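Local coordinates for protein transcobalamin-1 (Homo sapiens, PDB 4KKI) that binds vitamin B12 with femtomolar affinity, carries it and protects it from the acidic environment of the stomach, at residues Glu24-Val28 with Cys265-Leu269; Met43-Asn47 with Ile68-Lys74; Leu59-Leu63 with Thr298-Ile302; Ala96-Leu100 with Leu152-Phe157. One frame throughout, in Å; residues are numbered along the deposited sequence.

Interaction 1. Residues Glu24-Val28 with Cys265-Leu269; sequences EICEV and CQQTL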
loop_
_atom_site.group_PDB
_atom_site.type_symbol
_atom_site.label_atom_id
_atom_site.label_comp_id
_atom_site.label_asym_id
_atom_site.label_seq_id
_atom_site.Cartn_x
_atom_site.Cartn_y
_atom_site.Cartn_z
ATOM N N GLU A 24 15.221 4.109 15.176
ATOM C CA GLU A 24 15.408 2.793 15.775
ATOM C C GLU A 24 14.997 1.683 14.814
ATOM O O GLU A 24 14.017 1.817 14.080
ATOM C CB GLU A 24 14.605 2.677 17.071
ATOM C CG GLU A 24 14.766 1.342 17.784
ATOM C CD GLU A 24 13.870 1.213 18.999
ATOM O OE1 GLU A 24 13.162 2.190 19.323
ATOM O OE2 GLU A 24 13.872 0.131 19.627
ATOM N N ILE A 25 15.754 0.590 14.813
ATOM C CA ILE A 25 15.381 -0.591 14.045
ATOM C C ILE A 25 15.233 -1.797 14.964
ATOM O O ILE A 25 16.183 -2.199 15.637
ATOM C CB ILE A 25 16.411 -0.913 12.941
ATOM C CG1 ILE A 25 16.631 0.307 12.044
ATOM C CG2 ILE A 25 15.951 -2.113 12.115
ATOM C CD1 ILE A 25 17.621 0.076 10.923
ATOM N N CYS A 26 14.029 -2.360 15.006
ATOM C CA CYS A 26 13.804 -3.609 15.721
ATOM C C CYS A 26 13.252 -4.651 14.756
ATOM O O CYS A 26 12.805 -4.319 13.658
ATOM C CB CYS A 26 12.864 -3.412 16.916
ATOM S SG CYS A 26 11.129 -3.151 16.497
ATOM N N GLU A 27 13.297 -5.913 15.163
ATOM C CA GLU A 27 12.855 -6.998 14.301
ATOM C C GLU A 27 12.544 -8.246 15.109
ATOM O O GLU A 27 12.932 -8.360 16.271
ATOM C CB GLU A 27 13.918 -7.309 13.242
ATOM C CG GLU A 27 15.259 -7.747 13.812
ATOM C CD GLU A 27 16.368 -7.720 12.776
ATOM O OE1 GLU A 27 16.579 -8.746 12.097
ATOM O OE2 GLU A 27 17.028 -6.668 12.641
ATOM N N VAL A 28 11.834 -9.176 14.482
ATOM C CA VAL A 28 11.493 -10.439 15.114
ATOM C C VAL A 28 12.748 -11.269 15.359
ATOM O O VAL A 28 13.540 -11.496 14.444
ATOM C CB VAL A 28 10.513 -11.244 14.236
ATOM C CG1 VAL A 28 10.259 -12.610 14.835
ATOM C CG2 VAL A 28 9.206 -10.480 14.062
ATOM N N CYS A 265 9.782 0.929 19.272
ATOM C CA CYS A 265 9.679 0.004 18.147
ATOM C C CYS A 265 9.241 -1.384 18.595
ATOM O O CYS A 265 8.495 -2.064 17.894
ATOM C CB CYS A 265 11.010 -0.085 17.395
ATOM S SG CYS A 265 10.991 -1.195 15.958
ATOM N N GLN A 266 9.707 -1.797 19.769
ATOM C CA GLN A 266 9.396 -3.125 20.277
ATOM C C GLN A 266 7.905 -3.283 20.573
ATOM O O GLN A 266 7.318 -4.324 20.278
ATOM C CB GLN A 266 10.226 -3.435 21.524
ATOM C CG GLN A 266 10.206 -4.899 21.919
ATOM C CD GLN A 266 10.816 -5.795 20.856
ATOM O OE1 GLN A 266 10.233 -6.811 20.474
ATOM N NE2 GLN A 266 11.999 -5.425 20.375
ATOM N N GLN A 267 7.297 -2.252 21.152
ATOM C CA GLN A 267 5.865 -2.286 21.439
ATOM C C GLN A 267 5.070 -2.394 20.143
ATOM O O GLN A 267 4.149 -3.204 20.036
ATOM C CB GLN A 267 5.430 -1.040 22.213
ATOM C CG GLN A 267 3.956 -1.048 22.594
ATOM C CD GLN A 267 3.388 0.345 22.784
ATOM O OE1 GLN A 267 4.002 1.338 22.392
ATOM N NE2 GLN A 267 2.206 0.425 23.385
ATOM N N THR A 268 5.438 -1.574 19.163
ATOM C CA THR A 268 4.819 -1.613 17.842
ATOM C C THR A 268 4.943 -3.006 17.230
ATOM O O THR A 268 3.965 -3.566 16.735
ATOM C CB THR A 268 5.460 -0.582 16.891
ATOM O OG1 THR A 268 5.178 0.744 17.356
ATOM C CG2 THR A 268 4.915 -0.741 15.484
ATOM N N LEU A 269 6.150 -3.559 17.280
ATOM C CA LEU A 269 6.415 -4.902 16.776
ATOM C C LEU A 269 5.555 -5.955 17.476
ATOM O O LEU A 269 4.947 -6.804 16.821
ATOM C CB LEU A 269 7.901 -5.241 16.940
ATOM C CG LEU A 269 8.348 -6.662 16.598
ATOM C CD1 LEU A 269 8.092 -6.973 15.133
ATOM C CD2 LEU A 269 9.817 -6.849 16.938
#
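Residues Glu24-Val28 run extended, with phi/psi values in the beta region, past the first turn of the helix that starts at Cys265. That turn is closed by Leu269 N to Cys265 O at 2.8 Å. The two backbones come nearest at Cys26 and Cys265, whose CA atoms lie 6.0 Å apart, a spacing suited to a disulfide. Both CB bonds point across the gap, and Cys26 SG meets Cys265 SG at 2.0 Å with a chi3 of -77°. Both cysteines are buried, and Cys26 SG also packs on Leu269 CB at 3.9 Å. Leu269, one helical turn after Cys265, carries the contact onward: its CD2 lies 3.5 Å from Glu27 O, and its CD1 touches Val28 CG2 at 3.8 Å. Branched apolar side chains suit this inner edge, where Val28 and Leu269 both also pack on Leu294 of helix 284-294. The acids keep to the exposed margin; the carboxylate carbon CD of Glu24 lies 3.5 Å from Cys265 CB, while the CB of Glu27 points away. A covalent cross-link backed by apolar packing thus ties the domain's irregular first residues to helix 265-277, consistent with a secreted protein that protects its cargo from acid.

Interaction 2. Residues Met43-Asn47 with Ile68-Lys74; sequences MIQSN and IQTLMQK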
loop_
_atom_site.group_PDB
_atom_site.type_symbol
_atom_site.label_atom_id
_atom_site.label_comp_id
_atom_site.label_asym_id
_atom_site.label_seq_id
_atom_site.Cartn_x
_atom_site.Cartn_y
_atom_site.Cartn_z
ATOM N N MET A 43 0.587 -15.753 1.891
ATOM C CA MET A 43 1.193 -15.430 0.602
ATOM C C MET A 43 1.287 -16.651 -0.311
ATOM O O MET A 43 1.196 -16.527 -1.533
ATOM C CB MET A 43 2.564 -14.778 0.804
ATOM C CG MET A 43 2.501 -13.533 1.686
ATOM S SD MET A 43 4.096 -12.890 2.233
ATOM C CE MET A 43 4.544 -11.868 0.841
ATOM N N ILE A 44 1.448 -17.830 0.280
ATOM C CA ILE A 44 1.477 -19.066 -0.498
ATOM C C ILE A 44 0.105 -19.386 -1.099
ATOM O O ILE A 44 0.015 -19.826 -2.246
ATOM C CB ILE A 44 1.982 -20.268 0.334
ATOM C CG1 ILE A 44 3.391 -20.006 0.860
ATOM C CG2 ILE A 44 1.987 -21.537 -0.502
ATOM C CD1 ILE A 44 4.412 -19.783 -0.225
ATOM N N GLN A 45 -0.960 -19.155 -0.331
ATOM C CA GLN A 45 -2.312 -19.454 -0.807
ATOM C C GLN A 45 -2.716 -18.542 -1.959
ATOM O O GLN A 45 -3.618 -18.871 -2.730
ATOM C CB GLN A 45 -3.356 -19.331 0.312
ATOM C CG GLN A 45 -2.912 -19.760 1.702
ATOM C CD GLN A 45 -2.737 -21.260 1.866
ATOM O OE1 GLN A 45 -2.728 -22.016 0.894
ATOM N NE2 GLN A 45 -2.600 -21.699 3.113
ATOM N N SER A 46 -2.047 -17.397 -2.069
ATOM C CA SER A 46 -2.361 -16.427 -3.113
ATOM C C SER A 46 -2.044 -16.963 -4.511
ATOM O O SER A 46 -2.462 -16.382 -5.512
ATOM C CB SER A 46 -1.643 -15.096 -2.864
ATOM O OG SER A 46 -0.241 -15.226 -3.008
ATOM N N ASN A 47 -1.306 -18.071 -4.569
ATOM C CA ASN A 47 -1.066 -18.782 -5.823
ATOM C C ASN A 47 -2.360 -19.172 -6.531
ATOM O O ASN A 47 -2.432 -19.165 -7.759
ATOM C CB ASN A 47 -0.236 -20.043 -5.575
ATOM C CG ASN A 47 1.242 -19.830 -5.826
ATOM O OD1 ASN A 47 2.064 -19.972 -4.920
ATOM N ND2 ASN A 47 1.592 -19.498 -7.064
ATOM N N ILE A 68 10.296 -17.989 -3.282
ATOM C CA ILE A 68 9.231 -18.972 -3.433
ATOM C C ILE A 68 8.964 -19.181 -4.914
ATOM O O ILE A 68 8.434 -18.299 -5.588
ATOM C CB ILE A 68 7.935 -18.524 -2.735
ATOM C CG1 ILE A 68 8.179 -18.322 -1.239
ATOM C CG2 ILE A 68 6.830 -19.547 -2.961
ATOM C CD1 ILE A 68 8.649 -19.571 -0.524
ATOM N N GLN A 69 9.340 -20.355 -5.406
ATOM C CA GLN A 69 9.300 -20.654 -6.834
ATOM C C GLN A 69 7.928 -20.460 -7.476
ATOM O O GLN A 69 7.814 -19.800 -8.508
ATOM C CB GLN A 69 9.798 -22.074 -7.096
ATOM C CG GLN A 69 9.891 -22.423 -8.569
ATOM C CD GLN A 69 10.878 -21.538 -9.309
ATOM O OE1 GLN A 69 11.837 -21.034 -8.723
ATOM N NE2 GLN A 69 10.641 -21.338 -10.600
ATOM N N THR A 70 6.896 -21.042 -6.867
ATOM C CA THR A 70 5.543 -20.971 -7.414
ATOM C C THR A 70 5.074 -19.528 -7.580
ATOM O O THR A 70 4.522 -19.161 -8.617
ATOM C CB THR A 70 4.533 -21.727 -6.533
ATOM O OG1 THR A 70 4.676 -21.304 -5.172
ATOM C CG2 THR A 70 4.766 -23.225 -6.621
ATOM N N LEU A 71 5.302 -18.717 -6.553
ATOM C CA LEU A 71 4.936 -17.307 -6.593
ATOM C C LEU A 71 5.803 -16.549 -7.592
ATOM O O LEU A 71 5.332 -15.640 -8.275
ATOM C CB LEU A 71 5.052 -16.686 -5.199
ATOM C CG LEU A 71 4.031 -17.194 -4.178
ATOM C CD1 LEU A 71 4.386 -16.740 -2.771
ATOM C CD2 LEU A 71 2.628 -16.728 -4.556
ATOM N N MET A 72 7.072 -16.931 -7.673
ATOM C CA MET A 72 7.992 -16.330 -8.628
ATOM C C MET A 72 7.519 -16.569 -10.063
ATOM O O MET A 72 7.523 -15.655 -10.888
ATOM C CB MET A 72 9.400 -16.893 -8.432
ATOM C CG MET A 72 10.397 -16.434 -9.477
ATOM S SD MET A 72 10.748 -14.675 -9.337
ATOM C CE MET A 72 11.459 -14.622 -7.694
ATOM N N GLN A 73 7.104 -17.801 -10.347
ATOM C CA GLN A 73 6.585 -18.162 -11.663
ATOM C C GLN A 73 5.299 -17.407 -11.972
ATOM O O GLN A 73 5.081 -16.969 -13.101
ATOM C CB GLN A 73 6.331 -19.669 -11.748
ATOM C CG GLN A 73 7.592 -20.508 -11.699
ATOM C CD GLN A 73 7.312 -21.983 -11.480
ATOM O OE1 GLN A 73 8.235 -22.791 -11.396
ATOM N NE2 GLN A 73 6.036 -22.341 -11.383
ATOM N N LYS A 74 4.447 -17.264 -10.962
ATOM C CA LYS A 74 3.201 -16.533 -11.132
ATOM C C LYS A 74 3.476 -15.077 -11.480
ATOM O O LYS A 74 2.816 -14.504 -12.346
ATOM C CB LYS A 74 2.341 -16.614 -9.868
ATOM C CG LYS A 74 1.012 -15.878 -9.996
ATOM C CD LYS A 74 0.220 -15.903 -8.701
ATOM C CE LYS A 74 -1.069 -15.104 -8.837
ATOM N NZ LYS A 74 -1.773 -14.946 -7.534
HETATM O O HOH W 1 -0.070 -13.894 -5.545
#
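This is a mixed polar and apolar contact between the end of helix 37-45, with the 3-10 turn that follows, and the first turns of helix 69-85, in the alpha domain. Asn47 and Leu71 are its centre, with CA atoms 6.2 Å apart. Asn47 suits the spot because its amide can both accept and donate: Thr70 OG1 gives a hydrogen bond to Asn47 OD1 (2.9 Å), and Asn47 ND2 makes a weak one to Thr70 O (3.3 Å). Lys74, fully extended, reaches Ser46 O with its NZ at 2.6 Å and also binds Asn49 O, so its ammonium gathers carbonyls of the turn. A water links Lys74 NZ (2.8 Å) to Ser46 OG (2.9 Å). Below this polar layer, Ile44 CD1 packs on Ile68 CG2 (3.7 Å) and Leu71 CD1 (4.0 Å), and Leu71 CD2 approaches Met43 O at 3.4 Å. The two helices flank helix 55-63 in sequence and pack on its Val57 through Met43 and Leu71, within the alpha6-alpha6 helical barrel.

Interaction 3. Residues Leu59-Leu63 with Thr298-Ile302; sequences LSLKL and TFLDI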
loop_
_atom_site.group_PDB
_atom_site.type_symbol
_atom_site.label_atom_id
_atom_site.label_comp_id
_atom_site.label_asym_id
_atom_site.label_seq_id
_atom_site.Cartn_x
_atom_site.Cartn_y
_atom_site.Cartn_z
ATOM N N LEU A 59 8.113 -9.406 -4.156
ATOM C CA LEU A 59 8.938 -8.297 -3.682
ATOM C C LEU A 59 9.164 -8.392 -2.177
ATOM O O LEU A 59 10.288 -8.266 -1.697
ATOM C CB LEU A 59 8.285 -6.954 -4.019
ATOM C CG LEU A 59 8.872 -5.706 -3.347
ATOM C CD1 LEU A 59 10.359 -5.563 -3.636
ATOM C CD2 LEU A 59 8.126 -4.454 -3.786
ATOM N N SER A 60 8.079 -8.621 -1.446
ATOM C CA SER A 60 8.121 -8.733 0.004
ATOM C C SER A 60 9.042 -9.865 0.454
ATOM O O SER A 60 9.865 -9.693 1.353
ATOM C CB SER A 60 6.705 -8.966 0.539
ATOM O OG SER A 60 6.715 -9.244 1.925
ATOM N N LEU A 61 8.899 -11.021 -0.185
ATOM C CA LEU A 61 9.676 -12.205 0.164
ATOM C C LEU A 61 11.162 -12.060 -0.156
ATOM O O LEU A 61 12.016 -12.387 0.670
ATOM C CB LEU A 61 9.100 -13.435 -0.540
ATOM C CG LEU A 61 7.710 -13.840 -0.046
ATOM C CD1 LEU A 61 7.075 -14.866 -0.967
ATOM C CD2 LEU A 61 7.797 -14.375 1.375
ATOM N N LYS A 62 11.468 -11.575 -1.355
ATOM C CA LYS A 62 12.858 -11.424 -1.779
ATOM C C LYS A 62 13.586 -10.416 -0.895
ATOM O O LYS A 62 14.788 -10.534 -0.653
ATOM C CB LYS A 62 12.935 -11.016 -3.255
ATOM C CG LYS A 62 12.361 -12.056 -4.210
ATOM C CD LYS A 62 13.354 -12.449 -5.292
ATOM C CE LYS A 62 13.651 -11.292 -6.230
ATOM N NZ LYS A 62 14.613 -11.693 -7.296
ATOM N N LEU A 63 12.836 -9.441 -0.395
ATOM C CA LEU A 63 13.383 -8.398 0.459
ATOM C C LEU A 63 13.892 -8.948 1.793
ATOM O O LEU A 63 14.822 -8.400 2.385
ATOM C CB LEU A 63 12.324 -7.324 0.697
ATOM C CG LEU A 63 12.830 -5.933 1.060
ATOM C CD1 LEU A 63 13.900 -5.480 0.079
ATOM C CD2 LEU A 63 11.662 -4.971 1.061
ATOM N N THR A 298 13.736 -2.646 4.860
ATOM C CA THR A 298 12.928 -1.625 4.202
ATOM C C THR A 298 13.145 -1.709 2.697
ATOM O O THR A 298 14.002 -2.458 2.228
ATOM C CB THR A 298 13.300 -0.199 4.659
ATOM O OG1 THR A 298 14.483 0.236 3.975
ATOM C CG2 THR A 298 13.530 -0.146 6.164
ATOM N N PHE A 299 12.379 -0.930 1.942
ATOM C CA PHE A 299 12.546 -0.881 0.493
ATOM C C PHE A 299 13.922 -0.356 0.078
ATOM O O PHE A 299 14.346 -0.551 -1.059
ATOM C CB PHE A 299 11.445 -0.041 -0.158
ATOM C CG PHE A 299 10.119 -0.747 -0.266
ATOM C CD1 PHE A 299 9.992 -2.075 0.102
ATOM C CD2 PHE A 299 9.005 -0.082 -0.747
ATOM C CE1 PHE A 299 8.775 -2.725 0.000
ATOM C CE2 PHE A 299 7.786 -0.727 -0.856
ATOM C CZ PHE A 299 7.671 -2.050 -0.482
ATOM N N LEU A 300 14.620 0.303 0.998
ATOM C CA LEU A 300 15.939 0.856 0.693
ATOM C C LEU A 300 17.044 -0.196 0.729
ATOM O O LEU A 300 18.187 0.083 0.368
ATOM C CB LEU A 300 16.279 2.004 1.641
ATOM C CG LEU A 300 15.353 3.217 1.561
ATOM C CD1 LEU A 300 15.859 4.320 2.468
ATOM C CD2 LEU A 300 15.231 3.708 0.126
ATOM N N ASP A 301 16.700 -1.406 1.162
ATOM C CA ASP A 301 17.661 -2.505 1.189
ATOM C C ASP A 301 17.764 -3.185 -0.172
ATOM O O ASP A 301 18.483 -4.171 -0.335
ATOM C CB ASP A 301 17.282 -3.520 2.266
ATOM C CG ASP A 301 17.417 -2.954 3.659
ATOM O OD1 ASP A 301 18.307 -2.106 3.865
ATOM O OD2 ASP A 301 16.630 -3.348 4.544
ATOM N N ILE A 302 17.035 -2.649 -1.146
ATOM C CA ILE A 302 17.103 -3.139 -2.513
ATOM C C ILE A 302 18.419 -2.730 -3.174
ATOM O O ILE A 302 18.635 -1.559 -3.491
ATOM C CB ILE A 302 15.913 -2.627 -3.346
ATOM C CG1 ILE A 302 14.607 -3.226 -2.821
ATOM C CG2 ILE A 302 16.100 -2.970 -4.813
ATOM C CD1 ILE A 302 13.364 -2.696 -3.503
#
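Near the cobalamin site but not lining it, this buried contact of the alpha domain forms where helix 55-63 meets the loop after helix 284-294: the Phe299 side chain is about 6 Å from those of the cobalamin-binding residues Tyr145 and Gln289, and about 9 Å from the cyanocobalamin itself. The helix supplies Leu59 and Leu63, one turn apart and so on the same flank; they face a compact turn at 298-302. That turn holds its own shape. Thr298 OG1 accepts from Leu300 N (3.0 Å) in an ST turn, Thr298 N donates to Asp301 OD2 (3.0 Å), and Asp301 N bonds Thr298 O (3.1 Å). With several polar groups bound within it, and Phe299 N bonded to Gln249 OE1, the turn can present Phe299 and Ile302 to the helix. Leu63 is the most covered residue here: its CD2 meets the edge of the Phe299 ring at CD1 (3.5 Å) and Thr298 O (3.6 Å), while its CD1 packs on Ile302 CG1 (3.7 Å). Leu59 CD2 comes to 4.1 Å from Phe299 CZ, and Leu59 CD1 to 4.2 Å from Ile302 CD1. Leucine's forked end suits such a cleft, since it can touch a ring and an aliphatic chain at once. Between the two segments the attraction is entirely apolar, so shape and exclusion of water hold them together.

Interaction 4. Residues Ala96-Leu100 with Leu152-Phe157; sequences ALIIL and LALCLF
Two helical segments, 96-100 and 152-156, run roughly in the same direction, their axes 9.4 Å apart at closest approach and crossing at +35°. The register is set by Ala96 and Ala153, CA atoms 5.6 Å apart and CB atoms 4.0 Å; small alanines let the backbones come this near. Leu100 (m, t) lays its CD2 into the opposite surface, 4.0 Å from Ala153 CB, 3.8 Å from Leu156 CD1 (Leu156 m, t) and 3.7 Å from Phe157 CE1 at the ring edge; its CD1 lies 4.4 Å from Leu152 CD2 (Leu152 t, p). Phe157 leaves helical geometry (phi/psi -117/24°), with chi1 -64° and chi2 85°, turning its ring so that Ile99 (m, t) places CG2 over one face, 4.0 Å from the centroid, a CH-pi contact. This is ordinary apolar helix packing, here within the alpha6-alpha6 barrel. Around it, helix 118-135 covers Ile99 and Ala153 through Leu122, helix 55-63 meets Leu100 through Leu59, and helix 185-203 backs Leu152, with Cys155 disulfide-bonded to Cys197.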
loop_
_atom_site.group_PDB
_atom_site.type_symbol
_atom_site.label_atom_id
_atom_site.label_comp_id
_atom_site.label_asym_id
_atom_site.label_seq_id
_atom_site.Cartn_x
_atom_site.Cartn_y
_atom_site.Cartn_z
ATOM N N ALA A 96 6.195 0.492 -11.116
ATOM C CA ALA A 96 7.217 0.724 -10.100
ATOM C C ALA A 96 7.439 -0.529 -9.256
ATOM O O ALA A 96 8.576 -0.928 -9.020
ATOM C CB ALA A 96 6.836 1.905 -9.218
ATOM N N LEU A 97 6.349 -1.149 -8.810
ATOM C CA LEU A 97 6.441 -2.376 -8.021
ATOM C C LEU A 97 7.055 -3.515 -8.825
ATOM O O LEU A 97 7.796 -4.334 -8.284
ATOM C CB LEU A 97 5.068 -2.793 -7.491
ATOM C CG LEU A 97 4.520 -1.996 -6.306
ATOM C CD1 LEU A 97 3.110 -2.449 -5.972
ATOM C CD2 LEU A 97 5.429 -2.136 -5.092
ATOM N N ILE A 98 6.738 -3.566 -10.115
ATOM C CA ILE A 98 7.293 -4.589 -10.992
ATOM C C ILE A 98 8.807 -4.464 -11.049
ATOM O O ILE A 98 9.530 -5.446 -10.887
ATOM C CB ILE A 98 6.706 -4.499 -12.410
ATOM C CG1 ILE A 98 5.254 -4.975 -12.403
ATOM C CG2 ILE A 98 7.521 -5.336 -13.389
ATOM C CD1 ILE A 98 4.578 -4.888 -13.747
ATOM N N ILE A 99 9.279 -3.240 -11.257
ATOM C CA ILE A 99 10.706 -2.968 -11.321
ATOM C C ILE A 99 11.385 -3.306 -9.994
ATOM O O ILE A 99 12.456 -3.914 -9.976
ATOM C CB ILE A 99 10.980 -1.498 -11.705
ATOM C CG1 ILE A 99 10.410 -1.207 -13.098
ATOM C CG2 ILE A 99 12.471 -1.195 -11.652
ATOM C CD1 ILE A 99 10.558 0.231 -13.551
ATOM N N LEU A 100 10.748 -2.927 -8.889
ATOM C CA LEU A 100 11.296 -3.203 -7.565
ATOM C C LEU A 100 11.386 -4.703 -7.315
ATOM O O LEU A 100 12.415 -5.200 -6.863
ATOM C CB LEU A 100 10.460 -2.537 -6.471
ATOM C CG LEU A 100 10.447 -1.006 -6.443
ATOM C CD1 LEU A 100 9.463 -0.508 -5.393
ATOM C CD2 LEU A 100 11.840 -0.447 -6.189
ATOM N N LEU A 152 10.823 6.347 -5.825
ATOM C CA LEU A 152 11.636 5.340 -5.151
ATOM C C LEU A 152 12.297 4.395 -6.149
ATOM O O LEU A 152 13.505 4.158 -6.088
ATOM C CB LEU A 152 10.788 4.546 -4.152
ATOM C CG LEU A 152 11.466 3.392 -3.408
ATOM C CD1 LEU A 152 12.678 3.882 -2.627
ATOM C CD2 LEU A 152 10.475 2.695 -2.481
ATOM N N ALA A 153 11.499 3.869 -7.072
ATOM C CA ALA A 153 11.991 2.933 -8.077
ATOM C C ALA A 153 12.993 3.586 -9.029
ATOM O O ALA A 153 14.043 3.013 -9.319
ATOM C CB ALA A 153 10.829 2.331 -8.854
ATOM N N LEU A 154 12.664 4.782 -9.510
ATOM C CA LEU A 154 13.552 5.525 -10.400
ATOM C C LEU A 154 14.869 5.869 -9.714
ATOM O O LEU A 154 15.931 5.854 -10.339
ATOM C CB LEU A 154 12.873 6.804 -10.895
ATOM C CG LEU A 154 11.686 6.619 -11.840
ATOM C CD1 LEU A 154 10.992 7.949 -12.098
ATOM C CD2 LEU A 154 12.141 5.986 -13.144
ATOM N N CYS A 155 14.791 6.178 -8.424
ATOM C CA CYS A 155 15.971 6.505 -7.631
ATOM C C CYS A 155 16.871 5.292 -7.399
ATOM O O CYS A 155 18.087 5.368 -7.579
ATOM C CB CYS A 155 15.554 7.108 -6.288
ATOM S SG CYS A 155 16.904 7.309 -5.122
ATOM N N LEU A 156 16.269 4.175 -7.000
ATOM C CA LEU A 156 17.016 2.952 -6.709
ATOM C C LEU A 156 17.682 2.341 -7.942
ATOM O O LEU A 156 18.680 1.631 -7.823
ATOM C CB LEU A 156 16.103 1.911 -6.060
ATOM C CG LEU A 156 15.702 2.148 -4.605
ATOM C CD1 LEU A 156 14.637 1.148 -4.176
ATOM C CD2 LEU A 156 16.925 2.047 -3.708
ATOM N N PHE A 157 17.127 2.609 -9.120
ATOM C CA PHE A 157 17.630 1.984 -10.342
ATOM C C PHE A 157 18.198 2.992 -11.338
ATOM O O PHE A 157 18.252 2.728 -12.539
ATOM C CB PHE A 157 16.545 1.111 -10.984
ATOM C CG PHE A 157 16.144 -0.060 -10.135
ATOM C CD1 PHE A 157 15.185 0.081 -9.147
ATOM C CD2 PHE A 157 16.741 -1.297 -10.311
ATOM C CE1 PHE A 157 14.821 -0.991 -8.354
ATOM C CE2 PHE A 157 16.379 -2.374 -9.522
ATOM C CZ PHE A 157 15.420 -2.220 -8.541
#

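From the N terminus, interaction 1 joins the opening strip to helix 265-277, closing a loop that spans most of the alpha domain. Interactions 2 and 4 both lie wholly within that loop and follow one another in series: the first joins helices 37-45 and 69-85, the second helices 92-102 and 144-156. Interaction 3 starts on helix 55-63, between the two segments of interaction 2, and ends at 298-302, beyond helix 265-277; it therefore crosses both 1 and 2 and encloses 4. In space it is the hub, touching interaction 2 through Leu61 with Leu71 and interaction 4 through Phe299 with Leu152. Interactions 1 and 3 thus tie early and late parts of the alpha domain together.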